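Local structure of probable sugar ABC transporter, sugar-binding protein (Streptococcus pneumoniae, 2W7Y) at residues N92-S96 against G97-D101; L112-E116 against Q117-L121; K369-G372 against Q373-Q377. The protein binds the blood group A-trisaccharide as the solute-binding component of what is probably a sugar ABC transporter. All blocks are in the same frame, centred on the assembly; numbering follows the deposited sequence.

Contact 1: N92-S96 against G97-D101; sequences NKVAS and GEFPD
K93 and V94, in the last turn of helix 86-94, meet G97, E98 and P100 in a local C-terminal helix cap, on the short link that leads to strand 102-104 of the four-stranded sheet. Two backbone hydrogen bonds define it. E98 N reaches K93 O at 2.8 Å with an angle of 145° at the hydrogen, and G97 N reaches V94 O at 2.9 Å. Both donors stand above the carbonyl plane of their acceptor, the second more steeply. V94 to G97 is also a type II beta turn, and G97 takes a positive phi of 68°, which by itself favours glycine.

Beyond the cap, side chains tie the exit back to the helix. K93 has CG anti to its carbonyl carbon (chi1 -64°), and its chain bends at chi2, which lays the methylenes across the start of P100: K93 CD is 3.6 Å from P100 N and K93 CB 3.9 Å from P100 CD. The amine end continues to a salt bridge with E41, so the aliphatic part packs while the charge is paired in the neighbouring strand. On the buried side V94 and F99 run side by side, with V94 CG2 at the edge of the ring, 4.0 Å from F99 CD1. P100 CD lies over one face of the same ring, offset toward the rim. F99 also packs on M90 and A114, and D101, the residue just before strand 102-104, forms a salt bridge with K321. The bond E98 N to K93 O together with G97 N to V94 O, with G97 as the positive-phi C-prime residue, is the Schellman motif, here ending helix 86-94 and starting the loop that leads to the strand.

Contact 2: L112-E116 against Q117-L121; sequences LAAIE and QKLVL
Q117 carries CG anti to its carbonyl carbon (chi1 -74°) and stays extended beyond it, which lays its side chain along the rim of the helix end: Q117 CB and CG are each 3.4 Å from A113 O. E116 runs beside it, pointing the same way, with E116 CG 3.9 Å from Q117 CG and the carboxylate and amide planes turned 31° apart. In V120, CG2 is anti to the carbonyl carbon, which puts V120 CG2 3.7 Å from A114 CB.

The backbone explains why a residue six places further on can return to A114. Q117 N still makes a helical bond to A113 O, 3.1 Å long; the next two bonds change partner. L119 N goes to A114 O at 2.7 Å, nearly straight at 160°, and K118 N makes a weak bond to I115 O. With K118 at positive phi as the C-prime residue, this is a Schellman motif ending helix 112-116, built on a lysine in place of the more usual glycine. K118 keeps CB close to the I115 carbonyl, and its chain bends at chi2 and chi3, passing K118 CD 4.0 Å from E116 O.

Burial falls on the opposite flank from E116. L119 CD2 approaches A114 CA at 3.8 Å, so both L119 and V120 press on one small residue, and V94 of helix 86-94 packs against L119 as well. Past the cap the chain joins the sheet region: L121 has backbone hydrogen bonds with I313, and V120 touches F99 and T312.

Contact 3: K369-G372 against Q373-Q377; sequences KILG and QAITQ
Four backbone hydrogen bonds, each from residue i+4 to residue i, join K369-G372 to Q373-Q377 as successive turns within helix 366-379. The shortest, A374 N to I370 O, is 2.8 Å; the straightest, I375 N to L371 O, has an angle of 162° at the hydrogen. Their donors are all tilted from the carbonyl planes, and the ladder is regular across G372, whose phi and psi remain helical.

Apolar packing comes from L371 and I375, which lie side by side and point the same way. I375 has CG1 anti to the carbonyl carbon (chi1 -65°), bringing CD1 to 3.6 Å from L371 CD2; both side chains also rest on F342 of helix 335-343.

Polar side chains take the other flanks. Q373, extended beyond CG, crosses I370 at an angle, with Q373 OE1 4.2 Å from I370 CG2. T376 OG1 sits 2.9 Å from G372 O, while T376 N makes the backbone bond to that same oxygen. Such chemistry, a buried leucine-isoleucine ridge set against an exposed glutamine, is consistent with an amphipathic helix whose L371, A374 and I375 side is buried.

Contacts 1 and 2 touch, their centres about 10 Å apart, and end two different helices with the same Schellman motif, one on glycine and one on lysine. They share a buried seam: V94 CG2 meets A114 CB at 3.7 Å, and F99 CB lies 3.4 Å from L119 O. Contact 3 lies on the opposite side of the chain's centre, about 36 to 38 Å from the others between centres, and is mid-helix, so its backbone bonds stay in one repeating pattern where the caps switch partners. All three are partly buried; L371 of contact 3 is about 8 Å from the bound galactose, P100 of contact 1 about 14 Å from the fucose.

Contact 1: N92-S96 against G97-D101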
ATOM      1  N   ASN A  92     -13.567   7.876 -14.167  1.00 23.07           N
ATOM      2  CA  ASN A  92     -14.587   7.981 -15.207  1.00 23.20           C
ATOM      3  C   ASN A  92     -15.854   8.668 -14.702  1.00 23.17           C
ATOM      4  O   ASN A  92     -16.537   9.349 -15.462  1.00 23.14           O
ATOM      5  CB  ASN A  92     -14.915   6.612 -15.814  1.00 23.25           C
ATOM      6  CG  ASN A  92     -13.770   6.042 -16.647  1.00 23.70           C
ATOM      7  OD1 ASN A  92     -12.898   6.776 -17.127  1.00 24.06           O
ATOM      8  ND2 ASN A  92     -13.771   4.724 -16.824  1.00 23.62           N
ATOM      9  N   LYS A  93     -16.157   8.498 -13.417  1.00 23.17           N
ATOM     10  CA  LYS A  93     -17.283   9.207 -12.811  1.00 23.16           C
ATOM     11  C   LYS A  93     -16.948  10.654 -12.449  1.00 23.05           C
ATOM     12  O   LYS A  93     -17.776  11.541 -12.649  1.00 22.94           O
ATOM     13  CB  LYS A  93     -17.854   8.437 -11.615  1.00 23.09           C
ATOM     14  CG  LYS A  93     -18.448   7.088 -12.003  1.00 23.43           C
ATOM     15  CD  LYS A  93     -19.615   6.680 -11.124  1.00 23.85           C
ATOM     16  CE  LYS A  93     -20.219   5.370 -11.621  1.00 24.59           C
ATOM     17  NZ  LYS A  93     -21.526   5.035 -10.969  1.00 24.88           N
ATOM     18  N   VAL A  94     -15.736  10.891 -11.941  1.00 23.05           N
ATOM     19  CA  VAL A  94     -15.250  12.249 -11.631  1.00 23.00           C
ATOM     20  C   VAL A  94     -15.318  13.168 -12.857  1.00 23.17           C
ATOM     21  O   VAL A  94     -15.776  14.309 -12.758  1.00 23.02           O
ATOM     22  CB  VAL A  94     -13.822  12.234 -11.008  1.00 23.08           C
ATOM     23  CG1 VAL A  94     -13.243  13.645 -10.884  1.00 22.95           C
ATOM     24  CG2 VAL A  94     -13.842  11.563  -9.644  1.00 22.74           C
ATOM     25  N   ALA A  95     -14.862  12.663 -14.004  1.00 23.32           N
ATOM     26  CA  ALA A  95     -15.141  13.294 -15.294  1.00 23.50           C
ATOM     27  C   ALA A  95     -16.639  13.169 -15.546  1.00 23.61           C
ATOM     28  O   ALA A  95     -17.185  12.070 -15.486  1.00 24.15           O
ATOM     29  CB  ALA A  95     -14.348  12.626 -16.408  1.00 23.33           C
ATOM     30  N   SER A  96     -17.291  14.294 -15.821  1.00 23.63           N
ATOM     31  CA  SER A  96     -18.766  14.414 -15.859  1.00 23.52           C
ATOM     32  C   SER A  96     -19.386  14.644 -14.466  1.00 23.32           C
ATOM     33  O   SER A  96     -20.601  14.520 -14.284  1.00 23.32           O
ATOM     34  CB  SER A  96     -19.455  13.272 -16.638  1.00 23.44           C
ATOM     35  OG  SER A  96     -19.554  12.084 -15.878  1.00 23.44           O
ATOM     36  N   GLY A  97     -18.531  14.984 -13.501  1.00 23.14           N
ATOM     37  CA  GLY A  97     -18.950  15.533 -12.208  1.00 22.89           C
ATOM     38  C   GLY A  97     -19.698  14.617 -11.261  1.00 22.88           C
ATOM     39  O   GLY A  97     -20.552  15.070 -10.497  1.00 22.84           O
ATOM     40  N   GLU A  98     -19.370  13.331 -11.297  1.00 22.81           N
ATOM     41  CA  GLU A  98     -20.044  12.344 -10.455  1.00 22.98           C
ATOM     42  C   GLU A  98     -19.051  11.550  -9.596  1.00 22.95           C
ATOM     43  O   GLU A  98     -17.841  11.788  -9.640  1.00 22.77           O
ATOM     44  CB  GLU A  98     -20.905  11.412 -11.319  1.00 23.02           C
ATOM     45  CG  GLU A  98     -22.049  12.122 -12.047  1.00 23.24           C
ATOM     46  CD  GLU A  98     -22.726  11.262 -13.098  1.00 23.68           C
ATOM     47  OE1 GLU A  98     -23.378  11.836 -13.997  1.00 24.34           O
ATOM     48  OE2 GLU A  98     -22.614  10.018 -13.035  1.00 24.26           O
ATOM     49  N   PHE A  99     -19.571  10.623  -8.802  1.00 22.91           N
ATOM     50  CA  PHE A  99     -18.743   9.758  -7.972  1.00 23.10           C
ATOM     51  C   PHE A  99     -19.479   8.436  -7.746  1.00 23.21           C
ATOM     52  O   PHE A  99     -20.709   8.431  -7.639  1.00 23.17           O
ATOM     53  CB  PHE A  99     -18.416  10.441  -6.636  1.00 23.18           C
ATOM     54  CG  PHE A  99     -17.146   9.951  -5.996  1.00 23.33           C
ATOM     55  CD1 PHE A  99     -15.902  10.361  -6.478  1.00 23.25           C
ATOM     56  CD2 PHE A  99     -17.189   9.077  -4.911  1.00 23.58           C
ATOM     57  CE1 PHE A  99     -14.725   9.907  -5.893  1.00 23.22           C
ATOM     58  CE2 PHE A  99     -16.017   8.612  -4.320  1.00 23.59           C
ATOM     59  CZ  PHE A  99     -14.784   9.028  -4.812  1.00 23.60           C
ATOM     60  N   PRO A 100     -18.738   7.305  -7.707  1.00 23.20           N
ATOM     61  CA  PRO A 100     -19.371   6.031  -7.348  1.00 23.30           C
ATOM     62  C   PRO A 100     -19.965   6.117  -5.949  1.00 23.40           C
ATOM     63  O   PRO A 100     -19.329   6.673  -5.047  1.00 23.55           O
ATOM     64  CB  PRO A 100     -18.203   5.032  -7.375  1.00 23.31           C
ATOM     65  CG  PRO A 100     -16.965   5.868  -7.290  1.00 23.18           C
ATOM     66  CD  PRO A 100     -17.303   7.140  -7.999  1.00 23.06           C
ATOM     67  N   ASP A 101     -21.179   5.595  -5.772  1.00 23.48           N
ATOM     68  CA  ASP A 101     -21.873   5.675  -4.479  1.00 23.45           C
ATOM     69  C   ASP A 101     -20.927   5.366  -3.318  1.00 23.44           C
ATOM     70  O   ASP A 101     -20.754   6.182  -2.412  1.00 23.65           O
ATOM     71  CB  ASP A 101     -23.085   4.741  -4.448  1.00 23.32           C
ATOM     72  CG  ASP A 101     -24.207   5.191  -5.370  1.00 23.61           C
ATOM     73  OD1 ASP A 101     -25.141   4.387  -5.578  1.00 24.14           O
ATOM     74  OD2 ASP A 101     -24.172   6.336  -5.882  1.00 23.33           O
TER

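Contact 2: L112-E116 against Q117-L121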
ATOM      1  N   LEU A 112      -7.868  14.079  -6.596  1.00 23.27           N
ATOM      2  CA  LEU A 112      -7.764  15.459  -6.121  1.00 23.28           C
ATOM      3  C   LEU A 112      -8.814  16.356  -6.776  1.00 23.21           C
ATOM      4  O   LEU A 112      -9.271  17.327  -6.170  1.00 23.33           O
ATOM      5  CB  LEU A 112      -6.353  16.009  -6.354  1.00 23.35           C
ATOM      6  CG  LEU A 112      -5.180  15.377  -5.581  1.00 23.57           C
ATOM      7  CD1 LEU A 112      -3.857  16.003  -6.019  1.00 23.59           C
ATOM      8  CD2 LEU A 112      -5.346  15.494  -4.065  1.00 23.52           C
ATOM      9  N   ALA A 113      -9.190  16.017  -8.009  1.00 23.11           N
ATOM     10  CA  ALA A 113     -10.269  16.691  -8.727  1.00 23.04           C
ATOM     11  C   ALA A 113     -11.634  16.417  -8.092  1.00 23.11           C
ATOM     12  O   ALA A 113     -12.521  17.267  -8.133  1.00 23.18           O
ATOM     13  CB  ALA A 113     -10.271  16.272 -10.192  1.00 22.99           C
ATOM     14  N   ALA A 114     -11.798  15.227  -7.516  1.00 23.17           N
ATOM     15  CA  ALA A 114     -13.028  14.861  -6.817  1.00 23.13           C
ATOM     16  C   ALA A 114     -13.215  15.691  -5.544  1.00 23.15           C
ATOM     17  O   ALA A 114     -14.329  16.127  -5.234  1.00 22.94           O
ATOM     18  CB  ALA A 114     -13.036  13.384  -6.495  1.00 23.09           C
ATOM     19  N   ILE A 115     -12.115  15.909  -4.825  1.00 23.08           N
ATOM     20  CA  ILE A 115     -12.119  16.732  -3.618  1.00 23.19           C
ATOM     21  C   ILE A 115     -12.386  18.213  -3.935  1.00 23.25           C
ATOM     22  O   ILE A 115     -13.148  18.869  -3.220  1.00 23.32           O
ATOM     23  CB  ILE A 115     -10.812  16.541  -2.801  1.00 23.24           C
ATOM     24  CG1 ILE A 115     -10.772  15.131  -2.196  1.00 22.91           C
ATOM     25  CG2 ILE A 115     -10.675  17.611  -1.712  1.00 23.25           C
ATOM     26  CD1 ILE A 115      -9.377  14.632  -1.885  1.00 23.44           C
ATOM     27  N   GLU A 116     -11.782  18.721  -5.011  1.00 23.27           N
ATOM     28  CA  GLU A 116     -11.974  20.119  -5.432  1.00 23.42           C
ATOM     29  C   GLU A 116     -13.428  20.395  -5.846  1.00 23.33           C
ATOM     30  O   GLU A 116     -13.960  21.481  -5.597  1.00 23.29           O
ATOM     31  CB  GLU A 116     -11.000  20.507  -6.566  1.00 23.31           C
ATOM     32  CG  GLU A 116     -11.576  20.368  -7.986  1.00 23.87           C
ATOM     33  CD  GLU A 116     -10.568  20.617  -9.110  1.00 24.05           C
ATOM     34  OE1 GLU A 116      -9.551  21.310  -8.878  1.00 24.53           O
ATOM     35  OE2 GLU A 116     -10.815  20.124 -10.239  1.00 23.70           O
ATOM     36  N   GLN A 117     -14.055  19.401  -6.474  1.00 23.23           N
ATOM     37  CA  GLN A 117     -15.433  19.505  -6.942  1.00 23.21           C
ATOM     38  C   GLN A 117     -16.414  19.034  -5.872  1.00 23.22           C
ATOM     39  O   GLN A 117     -17.622  18.970  -6.121  1.00 23.12           O
ATOM     40  CB  GLN A 117     -15.625  18.664  -8.208  1.00 23.18           C
ATOM     41  CG  GLN A 117     -15.009  19.237  -9.471  1.00 23.21           C
ATOM     42  CD  GLN A 117     -15.145  18.298 -10.658  1.00 23.49           C
ATOM     43  OE1 GLN A 117     -14.153  17.936 -11.290  1.00 23.60           O
ATOM     44  NE2 GLN A 117     -16.374  17.894 -10.964  1.00 23.62           N
ATOM     45  N   LYS A 118     -15.873  18.741  -4.683  1.00 23.31           N
ATOM     46  CA  LYS A 118     -16.564  18.055  -3.564  1.00 23.25           C
ATOM     47  C   LYS A 118     -17.535  16.942  -3.956  1.00 23.20           C
ATOM     48  O   LYS A 118     -18.689  16.906  -3.512  1.00 23.33           O
ATOM     49  CB  LYS A 118     -17.191  19.019  -2.538  1.00 23.21           C
ATOM     50  CG  LYS A 118     -17.653  20.347  -3.060  1.00 23.34           C
ATOM     51  CD  LYS A 118     -16.667  21.449  -2.719  1.00 23.64           C
ATOM     52  CE  LYS A 118     -17.002  22.108  -1.390  1.00 23.31           C
ATOM     53  NZ  LYS A 118     -16.346  23.441  -1.273  1.00 23.33           N
ATOM     54  N   LEU A 119     -17.030  16.028  -4.775  1.00 23.17           N
ATOM     55  CA  LEU A 119     -17.749  14.826  -5.179  1.00 23.21           C
ATOM     56  C   LEU A 119     -17.736  13.782  -4.059  1.00 23.09           C
ATOM     57  O   LEU A 119     -18.445  12.776  -4.129  1.00 22.95           O
ATOM     58  CB  LEU A 119     -17.098  14.250  -6.443  1.00 23.29           C
ATOM     59  CG  LEU A 119     -17.456  14.738  -7.857  1.00 23.26           C
ATOM     60  CD1 LEU A 119     -18.050  16.137  -7.913  1.00 23.15           C
ATOM     61  CD2 LEU A 119     -16.249  14.627  -8.789  1.00 22.67           C
ATOM     62  N   VAL A 120     -16.933  14.049  -3.028  1.00 23.18           N
ATOM     63  CA  VAL A 120     -16.656  13.102  -1.943  1.00 23.23           C
ATOM     64  C   VAL A 120     -17.139  13.655  -0.600  1.00 23.25           C
ATOM     65  O   VAL A 120     -16.971  14.845  -0.316  1.00 23.13           O
ATOM     66  CB  VAL A 120     -15.137  12.806  -1.829  1.00 23.19           C
ATOM     67  CG1 VAL A 120     -14.894  11.576  -0.990  1.00 23.56           C
ATOM     68  CG2 VAL A 120     -14.509  12.621  -3.200  1.00 23.32           C
ATOM     69  N   LEU A 121     -17.728  12.782   0.220  1.00 23.26           N
ATOM     70  CA  LEU A 121     -18.230  13.162   1.542  1.00 23.45           C
ATOM     71  C   LEU A 121     -17.124  13.240   2.600  1.00 23.41           C
ATOM     72  O   LEU A 121     -16.231  12.393   2.643  1.00 23.59           O
ATOM     73  CB  LEU A 121     -19.331  12.191   1.996  1.00 23.53           C
ATOM     74  CG  LEU A 121     -19.977  12.388   3.369  1.00 23.28           C
ATOM     75  CD1 LEU A 121     -20.795  13.681   3.432  1.00 23.63           C
ATOM     76  CD2 LEU A 121     -20.846  11.197   3.711  1.00 23.35           C
TER

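Contact 3: K369-G372 against Q373-Q377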
ATOM      1  N   LYS A 369       1.109 -15.819  12.576  1.00 23.06           N
ATOM      2  CA  LYS A 369       2.432 -15.706  13.201  1.00 23.08           C
ATOM      3  C   LYS A 369       3.367 -14.715  12.502  1.00 22.96           C
ATOM      4  O   LYS A 369       3.845 -13.778  13.138  1.00 22.73           O
ATOM      5  CB  LYS A 369       3.113 -17.078  13.316  1.00 23.23           C
ATOM      6  CG  LYS A 369       2.666 -17.904  14.517  1.00 23.46           C
ATOM      7  CD  LYS A 369       3.238 -19.325  14.468  1.00 24.35           C
ATOM      8  CE  LYS A 369       4.722 -19.364  14.830  1.00 24.38           C
ATOM      9  NZ  LYS A 369       5.286 -20.728  14.649  1.00 24.36           N
ATOM     10  N   ILE A 370       3.636 -14.916  11.208  1.00 23.03           N
ATOM     11  CA  ILE A 370       4.521 -13.992  10.480  1.00 23.13           C
ATOM     12  C   ILE A 370       3.851 -12.654  10.190  1.00 22.89           C
ATOM     13  O   ILE A 370       4.536 -11.662   9.987  1.00 22.97           O
ATOM     14  CB  ILE A 370       5.199 -14.583   9.176  1.00 23.22           C
ATOM     15  CG1 ILE A 370       4.290 -14.502   7.935  1.00 23.40           C
ATOM     16  CG2 ILE A 370       5.829 -15.950   9.422  1.00 23.71           C
ATOM     17  CD1 ILE A 370       3.137 -15.451   7.896  1.00 23.14           C
ATOM     18  N   LEU A 371       2.518 -12.634  10.184  1.00 22.97           N
ATOM     19  CA  LEU A 371       1.760 -11.387  10.072  1.00 22.98           C
ATOM     20  C   LEU A 371       2.086 -10.482  11.252  1.00 22.94           C
ATOM     21  O   LEU A 371       2.455  -9.322  11.067  1.00 23.21           O
ATOM     22  CB  LEU A 371       0.256 -11.661  10.051  1.00 23.01           C
ATOM     23  CG  LEU A 371      -0.711 -10.820   9.208  1.00 22.95           C
ATOM     24  CD1 LEU A 371      -2.109 -10.962   9.784  1.00 22.79           C
ATOM     25  CD2 LEU A 371      -0.336  -9.357   9.061  1.00 23.25           C
ATOM     26  N   GLY A 372       1.950 -11.026  12.458  1.00 22.88           N
ATOM     27  CA  GLY A 372       2.281 -10.318  13.690  1.00 22.95           C
ATOM     28  C   GLY A 372       3.745  -9.935  13.763  1.00 23.08           C
ATOM     29  O   GLY A 372       4.085  -8.876  14.294  1.00 23.20           O
ATOM     30  N   GLN A 373       4.607 -10.799  13.227  1.00 23.08           N
ATOM     31  CA  GLN A 373       6.044 -10.538  13.152  1.00 23.22           C
ATOM     32  C   GLN A 373       6.336  -9.372  12.212  1.00 23.20           C
ATOM     33  O   GLN A 373       7.118  -8.481  12.543  1.00 23.43           O
ATOM     34  CB  GLN A 373       6.807 -11.790  12.692  1.00 23.11           C
ATOM     35  CG  GLN A 373       8.315 -11.693  12.910  1.00 23.74           C
ATOM     36  CD  GLN A 373       9.129 -12.670  12.073  1.00 24.22           C
ATOM     37  OE1 GLN A 373       8.599 -13.627  11.497  1.00 24.62           O
ATOM     38  NE2 GLN A 373      10.434 -12.433  12.008  1.00 23.80           N
ATOM     39  N   ALA A 374       5.692  -9.386  11.047  1.00 23.19           N
ATOM     40  CA  ALA A 374       5.839  -8.325  10.053  1.00 23.10           C
ATOM     41  C   ALA A 374       5.323  -6.976  10.562  1.00 23.02           C
ATOM     42  O   ALA A 374       5.962  -5.945  10.344  1.00 23.19           O
ATOM     43  CB  ALA A 374       5.145  -8.720   8.752  1.00 23.00           C
ATOM     44  N   ILE A 375       4.180  -6.987  11.244  1.00 23.03           N
ATOM     45  CA  ILE A 375       3.622  -5.760  11.834  1.00 23.05           C
ATOM     46  C   ILE A 375       4.529  -5.178  12.933  1.00 22.92           C
ATOM     47  O   ILE A 375       4.792  -3.974  12.942  1.00 22.98           O
ATOM     48  CB  ILE A 375       2.168  -5.964  12.356  1.00 23.12           C
ATOM     49  CG1 ILE A 375       1.214  -6.264  11.190  1.00 22.86           C
ATOM     50  CG2 ILE A 375       1.688  -4.729  13.119  1.00 23.08           C
ATOM     51  CD1 ILE A 375      -0.146  -6.800  11.623  1.00 22.69           C
ATOM     52  N   THR A 376       5.011  -6.037  13.833  1.00 22.86           N
ATOM     53  CA  THR A 376       5.905  -5.628  14.929  1.00 23.03           C
ATOM     54  C   THR A 376       7.198  -4.965  14.423  1.00 23.01           C
ATOM     55  O   THR A 376       7.700  -4.028  15.046  1.00 23.06           O
ATOM     56  CB  THR A 376       6.213  -6.816  15.891  1.00 23.01           C
ATOM     57  OG1 THR A 376       5.006  -7.215  16.551  1.00 23.62           O
ATOM     58  CG2 THR A 376       7.240  -6.448  16.958  1.00 23.07           C
ATOM     59  N   GLN A 377       7.717  -5.445  13.293  1.00 23.02           N
ATOM     60  CA  GLN A 377       8.905  -4.853  12.672  1.00 22.93           C
ATOM     61  C   GLN A 377       8.687  -3.404  12.235  1.00 22.88           C
ATOM     62  O   GLN A 377       9.547  -2.553  12.473  1.00 22.76           O
ATOM     63  CB  GLN A 377       9.368  -5.690  11.482  1.00 22.86           C
ATOM     64  CG  GLN A 377      10.031  -7.005  11.862  1.00 22.76           C
ATOM     65  CD  GLN A 377      10.429  -7.809  10.646  1.00 22.66           C
ATOM     66  OE1 GLN A 377      10.015  -7.503   9.529  1.00 22.75           O
ATOM     67  NE2 GLN A 377      11.240  -8.840  10.854  1.00 22.29           N
TER